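Local structure of peroxisomal acyl-CoA oxidase 1A (Solanum lycopersicum, 2FON) at residues C418-G428 against Y632-Y640. The protein probably catalyses the FAD-dependent oxidation of acyl-CoA esters, a step of fatty-acid beta-oxidation in the peroxisome. Residues are numbered along the deposited sequence; the frame is centred on the assembly and turned at random.
With FAD (flavin-adenine dinucleotide), chain D.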
ATOM      1  N   CYS B 418       5.389   5.943  10.402  1.00 68.41           N
ATOM      2  CA  CYS B 418       6.767   6.048  10.822  1.00 67.87           C
ATOM      3  C   CYS B 418       7.493   7.123  10.081  1.00 68.10           C
ATOM      4  O   CYS B 418       8.710   7.267  10.202  1.00 68.62           O
ATOM      5  CB  CYS B 418       7.444   4.728  10.627  1.00 67.58           C
ATOM      6  SG  CYS B 418       6.841   3.585  11.897  1.00 72.40           S
ATOM      7  N   GLY B 419       6.758   7.917   9.321  1.00 68.09           N
ATOM      8  CA  GLY B 419       7.389   8.983   8.515  1.00 68.49           C
ATOM      9  C   GLY B 419       8.542   8.529   7.643  1.00 67.82           C
ATOM     10  O   GLY B 419       8.716   7.341   7.435  1.00 69.95           O
ATOM     11  N   GLY B 420       9.349   9.443   7.129  1.00 66.37           N
ATOM     12  CA  GLY B 420      10.439   9.019   6.280  1.00 65.50           C
ATOM     13  C   GLY B 420      11.242   7.783   6.703  1.00 66.82           C
ATOM     14  O   GLY B 420      11.642   7.006   5.810  1.00 66.97           O
ATOM     15  N   HIS B 421      11.509   7.572   8.015  1.00 66.04           N
ATOM     16  CA  HIS B 421      12.368   6.445   8.393  1.00 66.63           C
ATOM     17  C   HIS B 421      11.741   5.099   8.054  1.00 67.72           C
ATOM     18  O   HIS B 421      12.467   4.077   7.847  1.00 67.69           O
ATOM     19  CB  HIS B 421      12.875   6.465   9.838  1.00 66.90           C
ATOM     20  CG  HIS B 421      13.751   7.646  10.160  1.00 66.51           C
ATOM     21  ND1 HIS B 421      14.759   8.087   9.322  1.00 66.46           N
ATOM     22  CD2 HIS B 421      13.742   8.495  11.216  1.00 63.62           C
ATOM     23  CE1 HIS B 421      15.303   9.177   9.822  1.00 64.51           C
ATOM     24  NE2 HIS B 421      14.719   9.434  10.980  1.00 64.24           N
ATOM     25  N   GLY B 422      10.416   5.122   7.882  1.00 66.81           N
ATOM     26  CA  GLY B 422       9.683   3.887   7.645  1.00 66.36           C
ATOM     27  C   GLY B 422       9.997   3.367   6.274  1.00 66.82           C
ATOM     28  O   GLY B 422       9.827   2.196   6.000  1.00 68.47           O
ATOM     29  N   TYR B 423      10.476   4.232   5.397  1.00 65.70           N
ATOM     30  CA  TYR B 423      10.795   3.827   4.013  1.00 64.14           C
ATOM     31  C   TYR B 423      12.071   2.989   3.920  1.00 64.20           C
ATOM     32  O   TYR B 423      12.383   2.426   2.881  1.00 63.81           O
ATOM     33  CB  TYR B 423      10.955   5.080   3.172  1.00 62.39           C
ATOM     34  CG  TYR B 423      10.944   4.903   1.708  1.00 60.35           C
ATOM     35  CD1 TYR B 423       9.897   4.290   1.059  1.00 60.50           C
ATOM     36  CD2 TYR B 423      11.988   5.367   0.957  1.00 58.73           C
ATOM     37  CE1 TYR B 423       9.927   4.131  -0.324  1.00 57.21           C
ATOM     38  CE2 TYR B 423      12.003   5.231  -0.340  1.00 56.03           C
ATOM     39  CZ  TYR B 423      10.976   4.601  -0.996  1.00 57.38           C
ATOM     40  OH  TYR B 423      11.029   4.528  -2.367  1.00 59.77           O
ATOM     41  N   LEU B 424      12.821   2.917   5.008  1.00 64.83           N
ATOM     42  CA  LEU B 424      14.105   2.250   4.968  1.00 64.75           C
ATOM     43  C   LEU B 424      13.866   0.744   5.208  1.00 66.36           C
ATOM     44  O   LEU B 424      13.167   0.374   6.193  1.00 67.08           O
ATOM     45  CB  LEU B 424      14.947   2.800   6.099  1.00 64.13           C
ATOM     46  CG  LEU B 424      15.885   3.976   5.897  1.00 62.65           C
ATOM     47  CD1 LEU B 424      16.454   4.375   7.197  1.00 60.12           C
ATOM     48  CD2 LEU B 424      17.016   3.637   4.984  1.00 62.25           C
ATOM     49  N   CYS B 425      14.445  -0.120   4.364  1.00 65.93           N
ATOM     50  CA  CYS B 425      14.374  -1.553   4.616  1.00 66.19           C
ATOM     51  C   CYS B 425      14.585  -1.913   6.079  1.00 66.85           C
ATOM     52  O   CYS B 425      13.762  -2.615   6.631  1.00 68.39           O
ATOM     53  CB  CYS B 425      15.290  -2.341   3.694  1.00 64.68           C
ATOM     54  SG  CYS B 425      14.693  -2.278   1.996  1.00 70.20           S
ATOM     55  N   SER B 426      15.606  -1.379   6.739  1.00 67.11           N
ATOM     56  CA  SER B 426      15.927  -1.769   8.102  1.00 68.15           C
ATOM     57  C   SER B 426      14.859  -1.414   9.154  1.00 68.88           C
ATOM     58  O   SER B 426      15.018  -1.696  10.356  1.00 69.62           O
ATOM     59  CB  SER B 426      17.294  -1.166   8.519  1.00 68.42           C
ATOM     60  OG  SER B 426      17.175   0.237   8.797  1.00 71.72           O
ATOM     61  N   SER B 427      13.779  -0.768   8.719  1.00 69.36           N
ATOM     62  CA  SER B 427      12.663  -0.470   9.609  1.00 68.38           C
ATOM     63  C   SER B 427      11.787  -1.676   9.800  1.00 68.58           C
ATOM     64  O   SER B 427      11.068  -1.739  10.789  1.00 69.20           O
ATOM     65  CB  SER B 427      11.798   0.628   9.038  1.00 68.00           C
ATOM     66  OG  SER B 427      11.104   0.158   7.924  1.00 66.05           O
ATOM     67  N   GLY B 428      11.815  -2.609   8.844  1.00 68.07           N
ATOM     68  CA  GLY B 428      11.025  -3.819   8.947  1.00 68.43           C
ATOM     69  C   GLY B 428       9.709  -3.749   8.228  1.00 69.82           C
ATOM     70  O   GLY B 428       9.172  -4.762   7.793  1.00 70.97           O
ATOM     71  N   TYR B 632      12.686 -11.472  15.645  1.00 61.57           N
ATOM     72  CA  TYR B 632      11.526 -11.802  14.885  1.00 60.97           C
ATOM     73  C   TYR B 632      11.008 -10.565  14.282  1.00 61.81           C
ATOM     74  O   TYR B 632      10.617 -10.553  13.114  1.00 63.92           O
ATOM     75  CB  TYR B 632      10.477 -12.449  15.732  1.00 60.78           C
ATOM     76  CG  TYR B 632       9.258 -12.874  14.952  1.00 63.62           C
ATOM     77  CD1 TYR B 632       9.359 -13.656  13.786  1.00 63.53           C
ATOM     78  CD2 TYR B 632       7.996 -12.467  15.352  1.00 66.87           C
ATOM     79  CE1 TYR B 632       8.263 -14.017  13.098  1.00 62.25           C
ATOM     80  CE2 TYR B 632       6.896 -12.819  14.637  1.00 65.56           C
ATOM     81  CZ  TYR B 632       7.033 -13.566  13.523  1.00 61.92           C
ATOM     82  OH  TYR B 632       5.885 -13.910  12.889  1.00 62.39           O
ATOM     83  N   LEU B 633      11.027  -9.493  15.042  1.00 61.97           N
ATOM     84  CA  LEU B 633      10.561  -8.220  14.540  1.00 61.98           C
ATOM     85  C   LEU B 633      11.428  -7.546  13.437  1.00 62.45           C
ATOM     86  O   LEU B 633      10.856  -6.875  12.559  1.00 62.61           O
ATOM     87  CB  LEU B 633      10.342  -7.306  15.714  1.00 61.35           C
ATOM     88  CG  LEU B 633       9.019  -6.542  15.737  1.00 62.30           C
ATOM     89  CD1 LEU B 633       7.765  -7.355  15.278  1.00 59.15           C
ATOM     90  CD2 LEU B 633       8.880  -6.109  17.154  1.00 63.89           C
ATOM     91  N   GLY B 634      12.771  -7.742  13.484  1.00 63.41           N
ATOM     92  CA  GLY B 634      13.812  -7.135  12.597  1.00 63.03           C
ATOM     93  C   GLY B 634      13.553  -5.689  12.165  1.00 65.22           C
ATOM     94  O   GLY B 634      13.519  -5.382  10.962  1.00 66.18           O
ATOM     95  N   SER B 635      13.274  -4.827  13.143  1.00 65.64           N
ATOM     96  CA  SER B 635      12.953  -3.435  12.937  1.00 66.02           C
ATOM     97  C   SER B 635      13.883  -2.604  13.817  1.00 65.70           C
ATOM     98  O   SER B 635      13.892  -2.707  15.061  1.00 65.26           O
ATOM     99  CB  SER B 635      11.519  -3.137  13.437  1.00 67.40           C
ATOM    100  OG  SER B 635      11.070  -1.780  13.157  1.00 67.77           O
ATOM    101  N   ILE B 636      14.636  -1.721  13.209  1.00 64.27           N
ATOM    102  CA  ILE B 636      15.384  -0.870  14.052  1.00 62.92           C
ATOM    103  C   ILE B 636      14.384   0.066  14.704  1.00 63.77           C
ATOM    104  O   ILE B 636      14.523   0.371  15.912  1.00 64.42           O
ATOM    105  CB  ILE B 636      16.501  -0.227  13.287  1.00 63.16           C
ATOM    106  CG1 ILE B 636      17.520  -1.318  12.907  1.00 56.68           C
ATOM    107  CG2 ILE B 636      17.111   0.918  14.091  1.00 64.52           C
ATOM    108  CD1 ILE B 636      18.537  -0.871  12.011  1.00 53.04           C
ATOM    109  N   LEU B 637      13.297   0.412  14.006  1.00 62.80           N
ATOM    110  CA  LEU B 637      12.370   1.378  14.616  1.00 63.61           C
ATOM    111  C   LEU B 637      11.575   0.779  15.769  1.00 64.06           C
ATOM    112  O   LEU B 637      11.033   1.510  16.586  1.00 64.92           O
ATOM    113  CB  LEU B 637      11.444   2.101  13.609  1.00 63.20           C
ATOM    114  CG  LEU B 637      12.109   2.734  12.385  1.00 63.58           C
ATOM    115  CD1 LEU B 637      11.113   3.401  11.409  1.00 64.92           C
ATOM    116  CD2 LEU B 637      13.167   3.713  12.866  1.00 63.23           C
ATOM    117  N   GLY B 638      11.503  -0.540  15.860  1.00 63.92           N
ATOM    118  CA  GLY B 638      10.646  -1.121  16.859  1.00 62.90           C
ATOM    119  C   GLY B 638      11.460  -1.914  17.836  1.00 63.29           C
ATOM    120  O   GLY B 638      10.940  -2.798  18.495  1.00 62.92           O
ATOM    121  N   ARG B 639      12.753  -1.659  17.906  1.00 64.03           N
ATOM    122  CA  ARG B 639      13.541  -2.309  18.962  1.00 65.65           C
ATOM    123  C   ARG B 639      12.849  -2.137  20.302  1.00 65.95           C
ATOM    124  O   ARG B 639      12.439  -1.022  20.631  1.00 66.70           O
ATOM    125  CB  ARG B 639      14.913  -1.665  19.105  1.00 65.67           C
ATOM    126  CG  ARG B 639      15.910  -2.101  18.093  1.00 66.59           C
ATOM    127  CD  ARG B 639      17.099  -1.196  18.213  1.00 66.32           C
ATOM    128  NE  ARG B 639      17.691  -1.459  19.493  1.00 68.57           N
ATOM    129  CZ  ARG B 639      18.490  -2.487  19.749  1.00 68.65           C
ATOM    130  NH1 ARG B 639      18.820  -3.324  18.764  1.00 62.79           N
ATOM    131  NH2 ARG B 639      18.964  -2.647  21.000  1.00 67.78           N
ATOM    132  N   TYR B 640      12.718  -3.235  21.045  1.00 66.21           N
ATOM    133  CA  TYR B 640      12.261  -3.220  22.417  1.00 67.63           C
ATOM    134  C   TYR B 640      12.835  -2.063  23.276  1.00 68.75           C
ATOM    135  O   TYR B 640      12.075  -1.350  23.938  1.00 70.32           O
ATOM    136  CB  TYR B 640      12.590  -4.569  23.095  1.00 68.00           C
ATOM    137  CG  TYR B 640      11.987  -4.719  24.470  1.00 67.95           C
ATOM    138  CD1 TYR B 640      10.760  -5.353  24.645  1.00 65.09           C
ATOM    139  CD2 TYR B 640      12.619  -4.169  25.598  1.00 66.78           C
ATOM    140  CE1 TYR B 640      10.194  -5.491  25.939  1.00 64.40           C
ATOM    141  CE2 TYR B 640      12.060  -4.308  26.846  1.00 67.23           C
ATOM    142  CZ  TYR B 640      10.839  -4.961  27.007  1.00 66.49           C
ATOM    143  OH  TYR B 640      10.268  -5.065  28.273  1.00 69.64           O
TER
HETATM  144  PA  FAD D1000       7.827  13.085  11.067  1.00 55.63           P
HETATM  145  O1A FAD D1000       7.395  14.526  11.033  1.00 50.79           O
HETATM  146  O2A FAD D1000       8.856  12.715  12.139  1.00 49.17           O
HETATM  147  O5B FAD D1000       6.470  12.318  11.220  1.00 53.12           O
HETATM  148  C5B FAD D1000       6.466  11.018  11.759  1.00 52.84           C
HETATM  149  C4B FAD D1000       4.989  10.841  12.082  1.00 53.49           C
HETATM  150  O4B FAD D1000       4.624  11.825  13.033  1.00 53.24           O
HETATM  151  C3B FAD D1000       4.078  11.046  10.872  1.00 49.74           C
HETATM  152  O3B FAD D1000       3.039  10.156  11.046  1.00 43.42           O
HETATM  153  C2B FAD D1000       3.479  12.395  11.099  1.00 51.79           C
HETATM  154  O2B FAD D1000       2.206  12.495  10.547  1.00 53.12           O
HETATM  155  C1B FAD D1000       3.454  12.460  12.618  1.00 55.94           C
HETATM  156  N9A FAD D1000       3.530  13.866  12.992  1.00 58.33           N
HETATM  157  C8A FAD D1000       4.659  14.634  13.034  1.00 57.70           C
HETATM  158  N7A FAD D1000       4.265  15.876  13.410  1.00 59.09           N
HETATM  159  C5A FAD D1000       2.926  15.895  13.623  1.00 60.19           C
HETATM  160  C6A FAD D1000       2.028  16.883  14.035  1.00 59.20           C
HETATM  161  N6A FAD D1000       2.476  18.110  14.280  1.00 58.26           N
HETATM  162  N1A FAD D1000       0.684  16.593  14.159  1.00 58.23           N
HETATM  163  C2A FAD D1000       0.210  15.327  13.898  1.00 57.45           C
HETATM  164  N3A FAD D1000       1.098  14.354  13.511  1.00 59.31           N
HETATM  165  C4A FAD D1000       2.436  14.631  13.359  1.00 59.99           C
HETATM  166  N1  FAD D1000      15.127  15.899   2.953  1.00 55.16           N
HETATM  167  C2  FAD D1000      16.030  16.829   2.445  1.00 55.37           C
HETATM  168  O2  FAD D1000      16.360  17.866   3.077  1.00 55.22           O
HETATM  169  N3  FAD D1000      16.510  16.624   1.169  1.00 54.74           N
HETATM  170  C4  FAD D1000      16.139  15.526   0.446  1.00 54.52           C
HETATM  171  O4  FAD D1000      16.633  15.370  -0.672  1.00 55.38           O
HETATM  172  C4X FAD D1000      15.254  14.599   0.974  1.00 55.11           C
HETATM  173  N5  FAD D1000      14.906  13.456   0.256  1.00 55.75           N
HETATM  174  C5X FAD D1000      14.095  12.490   0.766  1.00 54.02           C
HETATM  175  C6  FAD D1000      13.845  11.405  -0.021  1.00 53.76           C
HETATM  176  C7  FAD D1000      13.007  10.411   0.444  1.00 55.56           C
HETATM  177  C7M FAD D1000      12.758   9.235  -0.479  1.00 54.18           C
HETATM  178  C8  FAD D1000      12.412  10.548   1.739  1.00 55.43           C
HETATM  179  C8M FAD D1000      11.507   9.505   2.325  1.00 54.77           C
HETATM  180  C9  FAD D1000      12.691  11.658   2.516  1.00 54.85           C
HETATM  181  C9A FAD D1000      13.568  12.651   2.041  1.00 55.26           C
HETATM  182  N10 FAD D1000      13.909  13.821   2.788  1.00 55.37           N
HETATM  183  C10 FAD D1000      14.748  14.784   2.239  1.00 54.87           C
HETATM  184  C1' FAD D1000      13.335  14.118   4.155  1.00 54.73           C
HETATM  185  C2' FAD D1000      11.872  14.364   3.803  1.00 55.04           C
HETATM  186  O2' FAD D1000      11.722  15.441   2.957  1.00 56.36           O
HETATM  187  C3' FAD D1000      10.913  14.762   4.878  1.00 57.46           C
HETATM  188  O3' FAD D1000      11.173  16.068   5.341  1.00 63.81           O
HETATM  189  C4' FAD D1000      10.824  13.802   6.024  1.00 58.12           C
HETATM  190  O4' FAD D1000      10.711  12.478   5.521  1.00 56.50           O
HETATM  191  C5' FAD D1000       9.597  14.274   6.815  1.00 57.20           C
HETATM  192  O5' FAD D1000       9.087  13.158   7.481  1.00 57.29           O
HETATM  193  P   FAD D1000       9.636  12.741   8.911  1.00 53.74           P
HETATM  194  O1P FAD D1000      10.602  11.594   8.700  1.00 52.73           O
HETATM  195  O2P FAD D1000      10.191  14.031   9.536  1.00 54.56           O
HETATM  196  O3P FAD D1000       8.246  12.404   9.664  1.00 54.88           O
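Leu637 enters the bend of 418-428 with one methyl leading: its CD1 meets CB of Ser427 at 3.7 Å and CB of Cys418 at 4.0 Å, and it packs beside the carbonyl carbon of His421. The other branch, CD2, lies 4.1 Å from CB of His421. With CG swung anti to the carbonyl carbon (chi1 -50°) and the chain extended beyond it, the isobutyl group reaches into the loop lengthwise, while the side chain also touches Val644 of helix 644-652. Ser427 offers Leu637 only its CB, because its hydroxyl turns back among the carbonyls of its own loop, with Leu424 O 2.7 Å from OG. Beside this apolar plug, the carbonyls of Ser426 and Ser427 face the other segment. Ile636 N gives a nearly straight bond (171°) to Ser426 O at 2.9 Å, and Ser635 OG probably donates to Ser427 O, though the modelled separation is doubtfully short. Ile636 then lays CD1 alongside the Ser426 side chain, 3.7 Å from its OG. Gly428, the N-cap of helix 429-436, brings its CA to 3.6 Å from Gly634 O, and its backbone angles themselves call for glycine. Cutting Leu637 back to an alanine would probably open a gap between Cys418, His421 and Ser427. The chemistry is thus divided between an apolar wedge and the Ile636-Ser426 backbone bond, with the Ser635 hydroxyl a probable second donor; this buried junction joins the C-terminal region to the loop whose Gly420 N makes a weak bond to FAD O1P, consistent with a second-shell part in shaping the cofactor pocket.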